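Local coordinates for protein tRNA (guanine-N(1)-)-methyltransferase (Aquifex aeolicus, PDB 1OY5) that probably methylates N1 of guanosine-37 in transfer RNAs, using S-adenosyl-L-methionine as methyl donor and working as a homodimer, at residues A[4-8]-A[34-38]; A[46-52]-A[66-72]; A[83-89]-A[107-113]. All blocks are in the same frame, centred on the assembly; numbering follows the deposited sequence.

Contact 1. Residues A[4-8]-A[34-38]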
loop_
_atom_site.group_PDB
_atom_site.type_symbol
_atom_site.label_atom_id
_atom_site.label_comp_id
_atom_site.label_asym_id
_atom_site.label_seq_id
_atom_site.Cartn_x
_atom_site.Cartn_y
_atom_site.Cartn_z
ATOM N N ASN A 4 -2.417 11.577 -25.633
ATOM C CA ASN A 4 -3.536 11.122 -24.753
ATOM C C ASN A 4 -3.271 9.684 -24.218
ATOM O O ASN A 4 -2.584 8.955 -24.889
ATOM C CB ASN A 4 -4.806 11.145 -25.620
ATOM C CG ASN A 4 -5.029 12.506 -26.299
ATOM O OD1 ASN A 4 -5.588 13.418 -25.682
ATOM N ND2 ASN A 4 -4.598 12.648 -27.563
ATOM N N PRO A 5 -3.590 9.250 -23.020
ATOM C CA PRO A 5 -3.884 9.399 -21.596
ATOM C C PRO A 5 -3.818 7.964 -21.089
ATOM O O PRO A 5 -4.724 7.178 -21.488
ATOM C CB PRO A 5 -5.343 9.895 -21.525
ATOM C CG PRO A 5 -5.951 9.458 -22.692
ATOM C CD PRO A 5 -4.875 9.545 -23.675
ATOM N N LEU A 6 -2.795 7.588 -20.316
ATOM C CA LEU A 6 -2.749 6.218 -19.751
ATOM C C LEU A 6 -4.051 5.867 -18.988
ATOM O O LEU A 6 -4.479 6.580 -18.101
ATOM C CB LEU A 6 -1.541 6.033 -18.841
ATOM C CG LEU A 6 -1.478 4.795 -17.947
ATOM C CD1 LEU A 6 -1.582 3.580 -18.707
ATOM C CD2 LEU A 6 -0.172 4.747 -17.209
ATOM N N ARG A 7 -4.697 4.786 -19.371
ATOM C CA ARG A 7 -5.967 4.397 -18.752
ATOM C C ARG A 7 -5.867 3.146 -17.837
ATOM O O ARG A 7 -5.310 2.120 -18.238
ATOM C CB ARG A 7 -6.985 4.096 -19.851
ATOM C CG ARG A 7 -7.409 5.250 -20.685
ATOM C CD ARG A 7 -8.710 4.983 -21.397
ATOM N NE ARG A 7 -9.245 6.145 -22.102
ATOM C CZ ARG A 7 -8.713 6.684 -23.198
ATOM N NH1 ARG A 7 -7.587 6.209 -23.716
ATOM N NH2 ARG A 7 -9.292 7.736 -23.773
ATOM N N PHE A 8 -6.401 3.265 -16.625
ATOM C CA PHE A 8 -6.450 2.178 -15.664
ATOM C C PHE A 8 -7.849 1.665 -15.529
ATOM O O PHE A 8 -8.822 2.432 -15.591
ATOM C CB PHE A 8 -6.017 2.640 -14.269
ATOM C CG PHE A 8 -4.541 2.801 -14.103
ATOM C CD1 PHE A 8 -3.708 1.696 -13.977
ATOM C CD2 PHE A 8 -3.974 4.077 -14.093
ATOM C CE1 PHE A 8 -2.322 1.858 -13.839
ATOM C CE2 PHE A 8 -2.580 4.245 -13.918
ATOM C CZ PHE A 8 -1.763 3.132 -13.797
ATOM N N GLY A 34 -5.237 15.295 -17.871
ATOM C CA GLY A 34 -5.493 14.417 -19.001
ATOM C C GLY A 34 -4.391 13.408 -19.242
ATOM O O GLY A 34 -4.346 12.810 -20.286
ATOM N N LYS A 35 -3.529 13.177 -18.260
ATOM C CA LYS A 35 -2.426 12.236 -18.418
ATOM C C LYS A 35 -2.864 10.879 -17.983
ATOM O O LYS A 35 -2.271 9.884 -18.339
ATOM C CB LYS A 35 -1.205 12.675 -17.603
ATOM C CG LYS A 35 -0.758 14.099 -17.918
ATOM C CD LYS A 35 -0.842 14.380 -19.405
ATOM C CE LYS A 35 -0.262 15.744 -19.813
ATOM N NZ LYS A 35 0.207 15.668 -21.245
ATOM N N VAL A 36 -3.885 10.806 -17.161
ATOM C CA VAL A 36 -4.381 9.493 -16.795
ATOM C C VAL A 36 -5.851 9.516 -16.577
ATOM O O VAL A 36 -6.451 10.568 -16.362
ATOM C CB VAL A 36 -3.747 8.963 -15.545
ATOM C CG1 VAL A 36 -2.241 9.048 -15.654
ATOM C CG2 VAL A 36 -4.211 9.770 -14.382
ATOM N N GLU A 37 -6.407 8.322 -16.680
ATOM C CA GLU A 37 -7.795 8.054 -16.382
ATOM C C GLU A 37 -7.856 6.747 -15.580
ATOM O O GLU A 37 -7.134 5.796 -15.825
ATOM C CB GLU A 37 -8.610 7.931 -17.654
ATOM C CG GLU A 37 -8.858 9.244 -18.375
ATOM C CD GLU A 37 -9.534 9.010 -19.708
ATOM O OE1 GLU A 37 -9.898 7.846 -20.007
ATOM O OE2 GLU A 37 -9.627 9.961 -20.505
ATOM N N VAL A 38 -8.751 6.736 -14.608
ATOM C CA VAL A 38 -8.914 5.657 -13.667
ATOM C C VAL A 38 -10.353 5.264 -13.689
ATOM O O VAL A 38 -11.195 6.003 -13.238
ATOM C CB VAL A 38 -8.574 6.136 -12.216
ATOM C CG1 VAL A 38 -8.927 5.073 -11.198
ATOM C CG2 VAL A 38 -7.144 6.475 -12.112
#
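Arg7 and Glu37 both set CG beside the backbone N and anti to the carbonyl carbon (chi1 -66° and -73°), and both then extend, Arg7 as far as NE, which brings them alongside one another on the same face of a parallel strand pair. This is the edge pairing of the SPOUT-family alpha/beta sheet: strand 36-42 is outermost within the chain, and helices 15-21 and 25-33 connect it to strand 6-12. The register is Leu6 with Val36, Arg7 with Glu37 and Phe8 with Val38, each pair with its CA atoms 4.7 Å apart. Two sound backbone bonds support that register, Glu37 N to Leu6 O at 3.0 Å and Phe8 N to Glu37 O at 2.8 Å; the bond from Leu6 N to Lys35 O, where the strands begin, is weak. Gly34 ends the preceding helix in a Schellman motif, its positive phi turning the chain into strand 36-42.

On the face opposite the charged pair, Leu6 CB approaches Val36 CG1 at 4.4 Å, and Phe8 turns CD2 to Val38 CG2 at the same distance. Helix 143-155 packs on this side against Leu6, Phe8 and Val36, while helix 25-33 reaches Val36 and Val38. Glu37 OE1 is also hydrogen-bonded to the hydroxyl of Tyr39, its stronger partner, which probably helps hold the carboxylate in place. The guanidinium and carboxylate planes stand nearly perpendicular, 83° apart, and the salt bridge runs from Arg7 NE to Glu37 OE1 at 2.8 Å, weak as a hydrogen bond because the N-H points well off OE1.

Contact 2. Residues A[46-52]-A[66-72]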
loop_
_atom_site.group_PDB
_atom_site.type_symbol
_atom_site.label_atom_id
_atom_site.label_comp_id
_atom_site.label_asym_id
_atom_site.label_seq_id
_atom_site.Cartn_x
_atom_site.Cartn_y
_atom_site.Cartn_z
ATOM N N PHE A 46 -20.985 -6.987 -12.903
ATOM C CA PHE A 46 -20.654 -7.936 -13.957
ATOM C C PHE A 46 -20.855 -9.347 -13.555
ATOM O O PHE A 46 -20.435 -10.211 -14.276
ATOM C CB PHE A 46 -19.212 -7.782 -14.405
ATOM C CG PHE A 46 -18.979 -6.576 -15.227
ATOM C CD1 PHE A 46 -19.102 -6.636 -16.595
ATOM C CD2 PHE A 46 -18.656 -5.370 -14.627
ATOM C CE1 PHE A 46 -18.917 -5.513 -17.389
ATOM C CE2 PHE A 46 -18.458 -4.215 -15.406
ATOM C CZ PHE A 46 -18.603 -4.310 -16.817
ATOM N N ALA A 47 -21.464 -9.585 -12.403
ATOM C CA ALA A 47 -21.710 -10.929 -11.956
ATOM C C ALA A 47 -22.980 -11.449 -12.688
ATOM O O ALA A 47 -24.110 -11.003 -12.428
ATOM C CB ALA A 47 -21.875 -10.934 -10.450
ATOM N N PRO A 48 -22.786 -12.390 -13.594
ATOM C CA PRO A 48 -23.894 -13.024 -14.300
ATOM C C PRO A 48 -25.073 -13.375 -13.362
ATOM O O PRO A 48 -26.010 -12.590 -13.260
ATOM C CB PRO A 48 -23.226 -14.275 -14.911
ATOM C CG PRO A 48 -21.830 -13.894 -15.125
ATOM C CD PRO A 48 -21.488 -12.959 -14.009
ATOM N N LYS A 49 -25.042 -14.531 -12.714
ATOM C CA LYS A 49 -26.065 -14.900 -11.737
ATOM C C LYS A 49 -25.901 -14.136 -10.399
ATOM O O LYS A 49 -25.937 -14.718 -9.350
ATOM C CB LYS A 49 -26.016 -16.422 -11.492
ATOM C CG LYS A 49 -25.500 -17.263 -12.626
ATOM C CD LYS A 49 -25.428 -18.718 -12.201
ATOM C CE LYS A 49 -24.097 -19.331 -12.529
ATOM N NZ LYS A 49 -24.189 -20.822 -12.566
ATOM N N GLY A 50 -25.775 -12.814 -10.450
ATOM C CA GLY A 50 -25.401 -11.954 -9.305
ATOM C C GLY A 50 -24.401 -12.367 -8.208
ATOM O O GLY A 50 -24.329 -11.740 -7.172
ATOM N N GLN A 51 -23.582 -13.382 -8.430
ATOM C CA GLN A 51 -22.711 -13.925 -7.395
ATOM C C GLN A 51 -21.221 -13.624 -7.610
ATOM O O GLN A 51 -20.663 -14.173 -8.503
ATOM C CB GLN A 51 -22.899 -15.420 -7.512
ATOM C CG GLN A 51 -22.863 -16.231 -6.278
ATOM C CD GLN A 51 -23.197 -17.677 -6.617
ATOM O OE1 GLN A 51 -22.797 -18.183 -7.693
ATOM N NE2 GLN A 51 -23.960 -18.341 -5.738
ATOM N N VAL A 52 -20.538 -12.808 -6.815
ATOM C CA VAL A 52 -19.110 -12.592 -7.124
ATOM C C VAL A 52 -18.139 -13.613 -6.489
ATOM O O VAL A 52 -17.130 -13.961 -7.098
ATOM C CB VAL A 52 -18.582 -11.175 -6.821
ATOM C CG1 VAL A 52 -19.449 -10.121 -7.449
ATOM C CG2 VAL A 52 -18.453 -10.987 -5.372
ATOM N N LYS A 66 -14.984 -15.636 -7.910
ATOM C CA LYS A 66 -15.355 -16.458 -9.062
ATOM C C LYS A 66 -14.788 -15.958 -10.376
ATOM O O LYS A 66 -14.469 -14.768 -10.514
ATOM C CB LYS A 66 -16.875 -16.516 -9.184
ATOM C CG LYS A 66 -17.586 -17.094 -7.942
ATOM C CD LYS A 66 -19.076 -17.111 -8.154
ATOM C CE LYS A 66 -19.432 -18.022 -9.329
ATOM N NZ LYS A 66 -20.417 -17.299 -10.165
ATOM N N PRO A 67 -14.663 -16.857 -11.344
ATOM C CA PRO A 67 -14.152 -16.497 -12.680
ATOM C C PRO A 67 -15.086 -15.674 -13.559
ATOM O O PRO A 67 -14.643 -14.745 -14.256
ATOM C CB PRO A 67 -13.917 -17.855 -13.340
ATOM C CG PRO A 67 -13.976 -18.853 -12.219
ATOM C CD PRO A 67 -14.895 -18.303 -11.204
ATOM N N GLU A 68 -16.370 -16.004 -13.555
ATOM C CA GLU A 68 -17.276 -15.382 -14.525
ATOM C C GLU A 68 -17.206 -13.870 -14.549
ATOM O O GLU A 68 -17.015 -13.285 -15.582
ATOM C CB GLU A 68 -18.722 -15.809 -14.289
ATOM C CG GLU A 68 -18.909 -17.309 -14.365
ATOM C CD GLU A 68 -18.869 -17.978 -13.012
ATOM O OE1 GLU A 68 -19.856 -18.621 -12.641
ATOM O OE2 GLU A 68 -17.853 -17.836 -12.327
ATOM N N PRO A 69 -17.407 -13.244 -13.395
ATOM C CA PRO A 69 -17.520 -11.784 -13.320
ATOM C C PRO A 69 -16.248 -11.083 -13.745
ATOM O O PRO A 69 -16.292 -10.050 -14.427
ATOM C CB PRO A 69 -17.856 -11.532 -11.847
ATOM C CG PRO A 69 -18.340 -12.810 -11.351
ATOM C CD PRO A 69 -17.607 -13.881 -12.084
ATOM N N ILE A 70 -15.112 -11.635 -13.351
ATOM C CA ILE A 70 -13.833 -11.089 -13.800
ATOM C C ILE A 70 -13.652 -11.257 -15.316
ATOM O O ILE A 70 -13.148 -10.371 -15.981
ATOM C CB ILE A 70 -12.686 -11.724 -13.023
ATOM C CG1 ILE A 70 -12.731 -11.264 -11.565
ATOM C CG2 ILE A 70 -11.326 -11.388 -13.670
ATOM C CD1 ILE A 70 -11.745 -11.993 -10.728
ATOM N N TYR A 71 -14.052 -12.393 -15.866
ATOM C CA TYR A 71 -13.912 -12.614 -17.319
ATOM C C TYR A 71 -14.854 -11.681 -18.097
ATOM O O TYR A 71 -14.495 -11.091 -19.112
ATOM C CB TYR A 71 -14.171 -14.077 -17.682
ATOM C CG TYR A 71 -12.907 -14.873 -17.819
ATOM C CD1 TYR A 71 -12.121 -14.775 -18.964
ATOM C CD2 TYR A 71 -12.483 -15.720 -16.810
ATOM C CE1 TYR A 71 -10.953 -15.506 -19.100
ATOM C CE2 TYR A 71 -11.316 -16.455 -16.936
ATOM C CZ TYR A 71 -10.563 -16.342 -18.092
ATOM O OH TYR A 71 -9.415 -17.064 -18.210
ATOM N N GLU A 72 -16.065 -11.559 -17.591
ATOM C CA GLU A 72 -17.044 -10.625 -18.125
ATOM C C GLU A 72 -16.477 -9.175 -18.072
ATOM O O GLU A 72 -16.525 -8.435 -19.034
ATOM C CB GLU A 72 -18.308 -10.720 -17.266
ATOM C CG GLU A 72 -19.614 -10.864 -18.005
ATOM C CD GLU A 72 -19.611 -11.991 -18.989
ATOM O OE1 GLU A 72 -19.857 -13.137 -18.568
ATOM O OE2 GLU A 72 -19.364 -11.718 -20.193
#
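Pro48 lies across the first turn of helix 67-81, its side chain crossing that of Pro69 at about a right angle and that of Glu68 obliquely. The atoms that meet are Pro48 CG and Glu68 CB, 3.7 Å apart, and Pro48 CD and Pro69 CG, 4.1 Å apart. Pro69 CG also faces Ala47 CB, so this helix residue is the surface on which Ala47 and Pro48 rest. Farther along the helix, Phe46 brings its CB toward CB of Glu72, and its backbone O receives a CA-H...O contact from Pro69 CA at 3.4 Å.

Lys66 lies against the other end of the loop. Its backbone N donates a straight bond to Val52 O, 2.8 Å long and in the carbonyl plane. The chain is extended through chi2, which lays CD 3.4 Å from Gln51 O; bends at chi3 (62°) and chi4 then turn NZ to Glu68 OE1. This salt bridge is 2.9 Å long, NZ arriving from above the carboxylate plane, 54° out of it. The side chain of Gln51 slants across that of Lys66, with OE1 3.5 Å from NZ. If Lys66 were an alanine, Glu68 would probably lose its charged mate and a gap would open beside the Gln51 carbonyl.

In the fold, this contact joins the loop that follows strand 36-42 to the start of helix 67-81, where the small antiparallel pair 53-54/64-65 is entered and left. Pro185 of the second subunit packs on Lys66 and Glu68, setting this corner at the dimer interface, while Phe46 meets Tyr76, farther along helix 67-81, edge to face.

Contact 3. Residues A[83-89]-A[107-113]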
loop_
_atom_site.group_PDB
_atom_site.type_symbol
_atom_site.label_atom_id
_atom_site.label_comp_id
_atom_site.label_asym_id
_atom_site.label_seq_id
_atom_site.Cartn_x
_atom_site.Cartn_y
_atom_site.Cartn_z
ATOM N N LYS A 83 -7.667 -4.012 -25.456
ATOM C CA LYS A 83 -7.130 -5.077 -24.655
ATOM C C LYS A 83 -6.172 -4.507 -23.684
ATOM O O LYS A 83 -5.326 -3.762 -24.069
ATOM C CB LYS A 83 -6.372 -6.024 -25.554
ATOM C CG LYS A 83 -5.872 -7.258 -24.915
ATOM C CD LYS A 83 -5.166 -8.042 -25.993
ATOM C CE LYS A 83 -4.725 -9.378 -25.532
ATOM N NZ LYS A 83 -3.312 -9.254 -25.165
ATOM N N PRO A 84 -6.346 -4.818 -22.410
ATOM C CA PRO A 84 -5.454 -4.340 -21.375
ATOM C C PRO A 84 -4.339 -5.272 -20.972
ATOM O O PRO A 84 -4.489 -6.502 -20.983
ATOM C CB PRO A 84 -6.407 -4.202 -20.208
ATOM C CG PRO A 84 -7.249 -5.332 -20.365
ATOM C CD PRO A 84 -7.489 -5.539 -21.828
ATOM N N PHE A 85 -3.230 -4.673 -20.560
ATOM C CA PHE A 85 -2.162 -5.425 -19.953
ATOM C C PHE A 85 -2.725 -5.786 -18.584
ATOM O O PHE A 85 -3.098 -4.894 -17.835
ATOM C CB PHE A 85 -0.937 -4.529 -19.826
ATOM C CG PHE A 85 0.198 -5.168 -19.151
ATOM C CD1 PHE A 85 0.401 -4.965 -17.804
ATOM C CD2 PHE A 85 1.060 -5.991 -19.846
ATOM C CE1 PHE A 85 1.467 -5.551 -17.168
ATOM C CE2 PHE A 85 2.153 -6.581 -19.227
ATOM C CZ PHE A 85 2.369 -6.357 -17.904
ATOM N N VAL A 86 -2.840 -7.062 -18.255
ATOM C CA VAL A 86 -3.538 -7.416 -17.036
ATOM C C VAL A 86 -2.641 -7.692 -15.851
ATOM O O VAL A 86 -1.782 -8.581 -15.881
ATOM C CB VAL A 86 -4.505 -8.622 -17.257
ATOM C CG1 VAL A 86 -5.262 -8.970 -15.954
ATOM C CG2 VAL A 86 -5.482 -8.313 -18.374
ATOM N N LEU A 87 -2.909 -6.952 -14.779
ATOM C CA LEU A 87 -2.150 -7.055 -13.545
ATOM C C LEU A 87 -3.095 -7.466 -12.409
ATOM O O LEU A 87 -4.250 -7.025 -12.342
ATOM C CB LEU A 87 -1.527 -5.705 -13.292
ATOM C CG LEU A 87 -0.697 -5.382 -12.077
ATOM C CD1 LEU A 87 0.490 -6.329 -11.970
ATOM C CD2 LEU A 87 -0.240 -3.957 -12.248
ATOM N N ILE A 88 -2.617 -8.370 -11.550
ATOM C CA ILE A 88 -3.381 -8.892 -10.424
ATOM C C ILE A 88 -2.584 -8.679 -9.180
ATOM O O ILE A 88 -1.397 -8.964 -9.150
ATOM C CB ILE A 88 -3.715 -10.405 -10.631
ATOM C CG1 ILE A 88 -4.649 -10.938 -9.550
ATOM C CG2 ILE A 88 -2.468 -11.257 -10.644
ATOM C CD1 ILE A 88 -5.510 -12.147 -10.013
ATOM N N THR A 89 -3.233 -8.114 -8.172
ATOM C CA THR A 89 -2.685 -7.947 -6.843
ATOM C C THR A 89 -3.520 -8.841 -5.960
ATOM O O THR A 89 -4.741 -8.616 -5.811
ATOM C CB THR A 89 -2.909 -6.539 -6.331
ATOM O OG1 THR A 89 -4.322 -6.276 -6.307
ATOM C CG2 THR A 89 -2.352 -5.479 -7.268
ATOM N N LYS A 107 2.914 1.976 -20.658
ATOM C CA LYS A 107 1.731 1.327 -21.219
ATOM C C LYS A 107 0.579 2.285 -21.510
ATOM O O LYS A 107 0.661 3.468 -21.227
ATOM C CB LYS A 107 1.294 0.191 -20.327
ATOM C CG LYS A 107 2.377 -0.812 -20.277
ATOM C CD LYS A 107 1.907 -2.104 -19.763
ATOM C CE LYS A 107 2.907 -3.198 -20.137
ATOM N NZ LYS A 107 3.969 -3.120 -19.176
ATOM N N GLU A 108 -0.447 1.757 -22.152
ATOM C CA GLU A 108 -1.595 2.540 -22.580
ATOM C C GLU A 108 -2.841 2.111 -21.846
ATOM O O GLU A 108 -3.689 2.938 -21.540
ATOM C CB GLU A 108 -1.848 2.376 -24.099
ATOM C CG GLU A 108 -0.887 3.158 -24.997
ATOM C CD GLU A 108 -1.057 2.866 -26.477
ATOM O OE1 GLU A 108 -0.822 3.768 -27.289
ATOM O OE2 GLU A 108 -1.409 1.737 -26.865
ATOM N N ARG A 109 -2.945 0.805 -21.585
ATOM C CA ARG A 109 -4.083 0.233 -20.892
ATOM C C ARG A 109 -3.694 -0.811 -19.867
ATOM O O ARG A 109 -3.096 -1.821 -20.158
ATOM C CB ARG A 109 -5.038 -0.400 -21.910
ATOM C CG ARG A 109 -5.979 0.552 -22.525
ATOM C CD ARG A 109 -6.433 0.103 -23.887
ATOM N NE ARG A 109 -5.429 0.458 -24.877
ATOM C CZ ARG A 109 -4.759 -0.412 -25.590
ATOM N NH1 ARG A 109 -5.005 -1.704 -25.442
ATOM N NH2 ARG A 109 -3.837 0.018 -26.435
ATOM N N ILE A 110 -4.098 -0.579 -18.643
ATOM C CA ILE A 110 -3.791 -1.496 -17.564
ATOM C C ILE A 110 -5.067 -1.804 -16.825
ATOM O O ILE A 110 -5.853 -0.924 -16.521
ATOM C CB ILE A 110 -2.756 -0.884 -16.639
ATOM C CG1 ILE A 110 -1.498 -0.579 -17.421
ATOM C CG2 ILE A 110 -2.427 -1.816 -15.550
ATOM C CD1 ILE A 110 -0.463 0.121 -16.662
ATOM N N MET A 111 -5.287 -3.087 -16.601
ATOM C CA MET A 111 -6.407 -3.558 -15.839
ATOM C C MET A 111 -5.781 -4.226 -14.642
ATOM O O MET A 111 -4.859 -5.036 -14.800
ATOM C CB MET A 111 -7.222 -4.556 -16.650
ATOM C CG MET A 111 -8.140 -5.441 -15.813
ATOM S SD MET A 111 -9.167 -6.549 -16.754
ATOM C CE MET A 111 -10.301 -5.565 -17.197
ATOM N N ILE A 112 -6.256 -3.886 -13.456
ATOM C CA ILE A 112 -5.757 -4.452 -12.220
ATOM C C ILE A 112 -6.894 -5.178 -11.544
ATOM O O ILE A 112 -7.896 -4.585 -11.208
ATOM C CB ILE A 112 -5.256 -3.357 -11.299
ATOM C CG1 ILE A 112 -4.146 -2.560 -11.957
ATOM C CG2 ILE A 112 -4.755 -3.957 -10.014
ATOM C CD1 ILE A 112 -3.798 -1.313 -11.161
ATOM N N ILE A 113 -6.729 -6.474 -11.358
ATOM C CA ILE A 113 -7.742 -7.302 -10.737
ATOM C C ILE A 113 -7.418 -7.321 -9.254
ATOM O O ILE A 113 -6.376 -7.842 -8.896
ATOM C CB ILE A 113 -7.678 -8.737 -11.298
ATOM C CG1 ILE A 113 -7.916 -8.738 -12.806
ATOM C CG2 ILE A 113 -8.739 -9.606 -10.652
ATOM C CD1 ILE A 113 -7.771 -10.044 -13.453
#
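Strands 85-89 and 109-113 run parallel, their axes 4.5 Å apart at closest approach and 25° apart in direction, with Phe85 opposite Ile110 and Ile88 opposite Ile113. Together with helix 98-105 they form a beta-alpha-beta crossover in the central sheet of this SPOUT-family domain. Five backbone hydrogen bonds alternate across the pair, the donors being Phe85, Met111, Leu87, Ile113 and Thr89; Leu87 N to Met111 O, at 2.7 Å, is nearly straight. Such a continuous ladder fixes the register along the whole contact.

The side chains divide between two apolar faces. On one, Pro84 and Met111 lie side by side, CB to CB at 3.7 Å, and Val86 CG1 meets Ile113 CD1 at an equal distance; helix 67-81 covers Pro84, Val86, Met111 and Ile113. On the other, Leu87 and Ile112 lie side by side, CD2 to CG1 at 4.2 Å, and Thr89 CG2 reaches Ile112 CG2 before helix 143-155 closes over Thr89 and Ile112. Thr89 OG1 is satisfied by the backbone O of Gly142, and the backbone of Thr89 pairs with Gly115, which by similarity binds S-adenosyl-L-methionine, so the C-terminal ends of the strands probably border the cofactor site.

At the opposite end, Phe85 has CG anti to the backbone N (chi1 177°), which puts the ring beside Lys107. The two side chains cross at a slant, with the end of Lys107 over one face of the ring: CE makes a CH-pi contact 3.5 Å from the ring centroid, and NZ a cation-pi contact 3.8 Å from the same centroid, only 11° off the ring normal.

Along the chain the three contacts come in series, and all belong to one alpha/beta domain. Contacts 1 and 3 share the parallel sheet: strands 6-12 and 109-114 are neighbours in it, the contact centres lie about 13 Å apart, and Arg7 O approaches Ile110 N at 3.0 Å, a probable hydrogen bond that joins the two pairings. Contact 2 stands off the sheet, its centre about 26 Å from that of contact 1 and about 18 Å from that of contact 3. Helix 67-81 connects it to contact 3, leading into strand 85-89 and laying Ile70 on Ile113. The sheet is thus tied to the probable cofactor region and, through contact 2, to the dimer partner.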